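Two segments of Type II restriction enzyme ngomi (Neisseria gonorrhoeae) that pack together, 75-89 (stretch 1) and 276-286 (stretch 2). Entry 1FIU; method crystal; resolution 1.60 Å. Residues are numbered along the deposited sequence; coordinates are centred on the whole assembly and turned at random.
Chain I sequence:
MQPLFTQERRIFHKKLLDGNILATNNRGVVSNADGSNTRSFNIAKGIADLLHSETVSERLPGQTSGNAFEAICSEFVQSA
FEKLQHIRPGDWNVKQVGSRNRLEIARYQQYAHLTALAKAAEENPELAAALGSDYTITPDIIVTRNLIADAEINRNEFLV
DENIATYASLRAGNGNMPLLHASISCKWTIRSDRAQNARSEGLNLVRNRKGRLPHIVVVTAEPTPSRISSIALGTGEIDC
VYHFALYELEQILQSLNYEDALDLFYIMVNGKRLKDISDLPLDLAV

Stretch 1 75-89: EFVQSAFEKLQHIRP
Stretch 2, residues 276-286: DISDLPLDLAV

How does stretch 2 begin its contact with the helix that opens stretch 1? Asp276 makes none. Residues 277-279 have helical phi/psi, and Asp276 OD2 accepts hydrogen bonds from Ser278 N (2.9 Å) and Ser278 OG (2.8 Å). Ile277 (t, p) points toward stretch 1, its CG1 3.5 Å from Phe76 CE2; Phe76 is t, chi2 77°.

What fixes the register? Leu280 (t, p) sets CD2 3.8 Å from Val77 CG2. Pro281, phi/psi -55/-46, C-gamma exo, is the most covered residue: its CG lies 3.4 Å from Ala80 CB, whose small methyl permits close approach, and 3.7 Å from Phe76 CE2. The CA atoms of Phe81 and Pro281 are 5.0 Å apart, and Phe81 (t, chi2 58°) turns its ring edge to Pro281 O, 3.6 Å from CD1.

How do the later apolar residues pack? Leu282 points away, yet its CD2 returns to 3.6 Å from Ile87 CD1 (p, t). Leu284 (m, t) brings CD1 3.8 Å from Val77 CG1. Ala285 CB sits 3.7 Å from Ile87 CD1.

What secures the C-terminus? A type I turn, Asp283 to Val286, carries the carboxylate to Arg88 (t, p, t, chi4 85°): NE donates to Val286 OXT at 3.2 Å and 154°, a salt bridge in a largely apolar contact burying 642 Å².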

# COMPACT_ATOMS: atom_id res chain seq x y z
N GLU I 75 29.15 5.92 -12.18
CA GLU I 75 29.94 6.61 -13.19
C GLU I 75 29.31 6.53 -14.57
O GLU I 75 29.32 7.50 -15.31
CB GLU I 75 31.37 6.04 -13.21
CG GLU I 75 32.08 6.31 -11.91
CD GLU I 75 33.47 5.72 -11.86
OE1 GLU I 75 33.82 4.92 -12.75
OE2 GLU I 75 34.21 6.07 -10.92
N PHE I 76 28.76 5.36 -14.91
CA PHE I 76 28.11 5.19 -16.20
C PHE I 76 26.89 6.10 -16.28
O PHE I 76 26.67 6.75 -17.30
CB PHE I 76 27.66 3.73 -16.38
CG PHE I 76 26.73 3.54 -17.54
CD1 PHE I 76 27.22 3.51 -18.85
CD2 PHE I 76 25.36 3.48 -17.32
CE1 PHE I 76 26.33 3.42 -19.93
CE2 PHE I 76 24.47 3.40 -18.38
CZ PHE I 76 24.95 3.37 -19.69
N VAL I 77 26.08 6.13 -15.21
CA VAL I 77 24.88 6.95 -15.23
C VAL I 77 25.25 8.43 -15.34
O VAL I 77 24.68 9.16 -16.16
CB VAL I 77 24.00 6.70 -13.97
CG1 VAL I 77 22.90 7.79 -13.86
CG2 VAL I 77 23.34 5.32 -14.08
N GLN I 78 26.21 8.85 -14.54
CA GLN I 78 26.65 10.24 -14.57
C GLN I 78 27.10 10.66 -15.97
O GLN I 78 26.65 11.67 -16.52
CB GLN I 78 27.79 10.44 -13.59
CG GLN I 78 28.23 11.88 -13.41
CD GLN I 78 29.42 11.99 -12.46
OE1 GLN I 78 30.46 11.37 -12.69
NE2 GLN I 78 29.27 12.78 -11.40
N SER I 79 27.97 9.85 -16.58
CA SER I 79 28.50 10.17 -17.89
C SER I 79 27.47 10.17 -19.02
O SER I 79 27.46 11.07 -19.87
CB SER I 79 29.65 9.21 -18.21
OG SER I 79 30.40 9.68 -19.31
N ALA I 80 26.60 9.17 -19.06
CA ALA I 80 25.61 9.11 -20.12
C ALA I 80 24.48 10.14 -19.96
O ALA I 80 24.06 10.78 -20.93
CB ALA I 80 25.02 7.68 -20.22
N PHE I 81 24.00 10.33 -18.73
CA PHE I 81 22.91 11.27 -18.49
C PHE I 81 23.33 12.70 -18.80
O PHE I 81 22.50 13.53 -19.24
CB PHE I 81 22.42 11.15 -17.03
CG PHE I 81 21.13 11.88 -16.77
CD1 PHE I 81 19.98 11.58 -17.49
CD2 PHE I 81 21.08 12.86 -15.78
CE1 PHE I 81 18.78 12.25 -17.23
CE2 PHE I 81 19.89 13.53 -15.52
CZ PHE I 81 18.74 13.23 -16.24
N GLU I 82 24.60 12.99 -18.57
CA GLU I 82 25.15 14.31 -18.84
C GLU I 82 24.94 14.71 -20.31
O GLU I 82 24.83 15.90 -20.62
CB GLU I 82 26.64 14.35 -18.50
CG GLU I 82 27.27 15.72 -18.67
CD GLU I 82 28.72 15.77 -18.21
OE1 GLU I 82 29.33 14.69 -18.00
OE2 GLU I 82 29.26 16.89 -18.06
N LYS I 83 24.87 13.72 -21.21
CA LYS I 83 24.69 14.00 -22.63
C LYS I 83 23.24 14.24 -23.04
O LYS I 83 22.94 14.52 -24.21
CB LYS I 83 25.29 12.84 -23.46
CG LYS I 83 26.77 12.64 -23.15
CD LYS I 83 27.41 11.55 -23.97
CE LYS I 83 28.92 11.47 -23.67
NZ LYS I 83 29.62 12.77 -24.00
N LEU I 84 22.32 14.18 -22.08
CA LEU I 84 20.91 14.37 -22.39
C LEU I 84 20.35 15.71 -21.90
O LEU I 84 19.14 15.88 -21.77
CB LEU I 84 20.12 13.19 -21.80
CG LEU I 84 20.46 11.81 -22.39
CD1 LEU I 84 19.71 10.72 -21.63
CD2 LEU I 84 20.12 11.78 -23.88
N GLN I 85 21.23 16.67 -21.65
CA GLN I 85 20.78 17.98 -21.16
C GLN I 85 19.75 18.68 -22.07
O GLN I 85 18.94 19.48 -21.59
CB GLN I 85 22.00 18.89 -20.95
CG GLN I 85 21.63 20.31 -20.52
CD GLN I 85 21.48 20.46 -19.00
OE1 GLN I 85 21.01 21.49 -18.52
NE2 GLN I 85 21.90 19.44 -18.26
N HIS I 86 19.76 18.40 -23.37
CA HIS I 86 18.78 19.02 -24.27
C HIS I 86 17.39 18.41 -24.18
O HIS I 86 16.41 19.04 -24.59
CB HIS I 86 19.27 18.97 -25.74
CG HIS I 86 19.48 17.59 -26.26
ND1 HIS I 86 20.37 16.71 -25.69
CD2 HIS I 86 18.91 16.94 -27.31
CE1 HIS I 86 20.34 15.57 -26.36
NE2 HIS I 86 19.47 15.68 -27.34
N ILE I 87 17.28 17.19 -23.67
CA ILE I 87 15.95 16.61 -23.54
C ILE I 87 15.50 16.60 -22.07
O ILE I 87 14.31 16.39 -21.79
CB ILE I 87 15.85 15.18 -24.11
CG1 ILE I 87 16.80 14.24 -23.39
CG2 ILE I 87 16.11 15.21 -25.64
CD1 ILE I 87 16.62 12.78 -23.81
N ARG I 88 16.43 16.83 -21.15
CA ARG I 88 16.12 16.88 -19.71
C ARG I 88 17.15 17.79 -19.02
O ARG I 88 18.05 17.34 -18.30
CB ARG I 88 16.15 15.47 -19.09
CG ARG I 88 15.40 15.37 -17.73
CD ARG I 88 13.88 15.64 -17.86
NE ARG I 88 13.13 15.09 -16.71
CZ ARG I 88 12.94 15.71 -15.54
NH1 ARG I 88 13.44 16.93 -15.32
NH2 ARG I 88 12.27 15.09 -14.57
N PRO I 89 17.03 19.09 -19.25
CA PRO I 89 17.94 20.07 -18.67
C PRO I 89 17.89 20.15 -17.15
O PRO I 89 16.89 19.80 -16.52
CB PRO I 89 17.51 21.37 -19.35
CG PRO I 89 16.09 21.17 -19.68
CD PRO I 89 16.05 19.73 -20.15
N ASP I 276 18.02 -2.98 -20.73
CA ASP I 276 19.48 -3.03 -20.69
C ASP I 276 20.01 -1.81 -19.93
O ASP I 276 19.33 -0.79 -19.86
CB ASP I 276 20.05 -2.95 -22.11
CG ASP I 276 21.57 -3.05 -22.12
OD1 ASP I 276 22.10 -4.09 -21.69
OD2 ASP I 276 22.23 -2.09 -22.56
N ILE I 277 21.23 -1.91 -19.40
CA ILE I 277 21.85 -0.78 -18.68
C ILE I 277 21.83 0.49 -19.58
O ILE I 277 21.65 1.60 -19.09
CB ILE I 277 23.32 -1.13 -18.25
CG1 ILE I 277 23.99 0.04 -17.52
CG2 ILE I 277 24.16 -1.50 -19.47
CD1 ILE I 277 23.38 0.36 -16.22
N SER I 278 21.97 0.31 -20.90
CA SER I 278 21.99 1.46 -21.82
C SER I 278 20.64 2.19 -21.94
O SER I 278 20.58 3.31 -22.46
CB SER I 278 22.48 1.04 -23.24
OG SER I 278 21.53 0.25 -23.92
N ASP I 279 19.57 1.56 -21.49
CA ASP I 279 18.25 2.19 -21.54
C ASP I 279 18.06 3.13 -20.35
O ASP I 279 17.20 4.03 -20.38
CB ASP I 279 17.18 1.10 -21.47
CG ASP I 279 17.14 0.26 -22.72
OD1 ASP I 279 16.96 0.87 -23.78
OD2 ASP I 279 17.29 -0.98 -22.64
N LEU I 280 18.86 2.93 -19.31
CA LEU I 280 18.68 3.71 -18.09
C LEU I 280 18.84 5.23 -18.21
O LEU I 280 17.96 5.98 -17.75
CB LEU I 280 19.56 3.17 -16.96
CG LEU I 280 19.38 3.88 -15.62
CD1 LEU I 280 17.89 3.89 -15.21
CD2 LEU I 280 20.23 3.20 -14.56
N PRO I 281 19.94 5.71 -18.81
CA PRO I 281 20.09 7.18 -18.92
C PRO I 281 18.90 7.84 -19.60
O PRO I 281 18.37 8.84 -19.11
CB PRO I 281 21.38 7.34 -19.72
CG PRO I 281 22.16 6.10 -19.37
CD PRO I 281 21.10 5.02 -19.40
N LEU I 282 18.44 7.28 -20.72
CA LEU I 282 17.28 7.85 -21.41
C LEU I 282 15.99 7.71 -20.59
O LEU I 282 15.13 8.59 -20.62
CB LEU I 282 17.09 7.19 -22.79
CG LEU I 282 17.78 7.91 -23.96
CD1 LEU I 282 17.77 6.99 -25.19
CD2 LEU I 282 17.06 9.24 -24.27
N ASP I 283 15.83 6.60 -19.85
CA ASP I 283 14.63 6.45 -19.03
C ASP I 283 14.63 7.49 -17.88
O ASP I 283 13.58 7.87 -17.40
CB ASP I 283 14.51 5.03 -18.49
CG ASP I 283 13.88 4.08 -19.51
OD1 ASP I 283 13.46 4.56 -20.58
OD2 ASP I 283 13.80 2.87 -19.22
N LEU I 284 15.81 7.94 -17.46
CA LEU I 284 15.89 8.97 -16.42
C LEU I 284 15.57 10.36 -17.01
O LEU I 284 15.48 11.34 -16.27
CB LEU I 284 17.30 9.00 -15.83
CG LEU I 284 17.70 7.79 -14.96
CD1 LEU I 284 19.15 7.96 -14.53
CD2 LEU I 284 16.79 7.66 -13.74
N ALA I 285 15.38 10.45 -18.32
CA ALA I 285 15.07 11.74 -18.95
C ALA I 285 13.58 11.95 -19.24
O ALA I 285 13.22 12.98 -19.83
CB ALA I 285 15.87 11.88 -20.25
N VAL I 286 12.70 11.03 -18.84
CA VAL I 286 11.28 11.20 -19.16
C VAL I 286 10.64 12.44 -18.50
O VAL I 286 9.70 13.05 -19.11
CB VAL I 286 10.44 9.96 -18.75
CG1 VAL I 286 10.92 8.71 -19.52
CG2 VAL I 286 10.52 9.76 -17.26
OXT VAL I 286 11.07 12.76 -17.36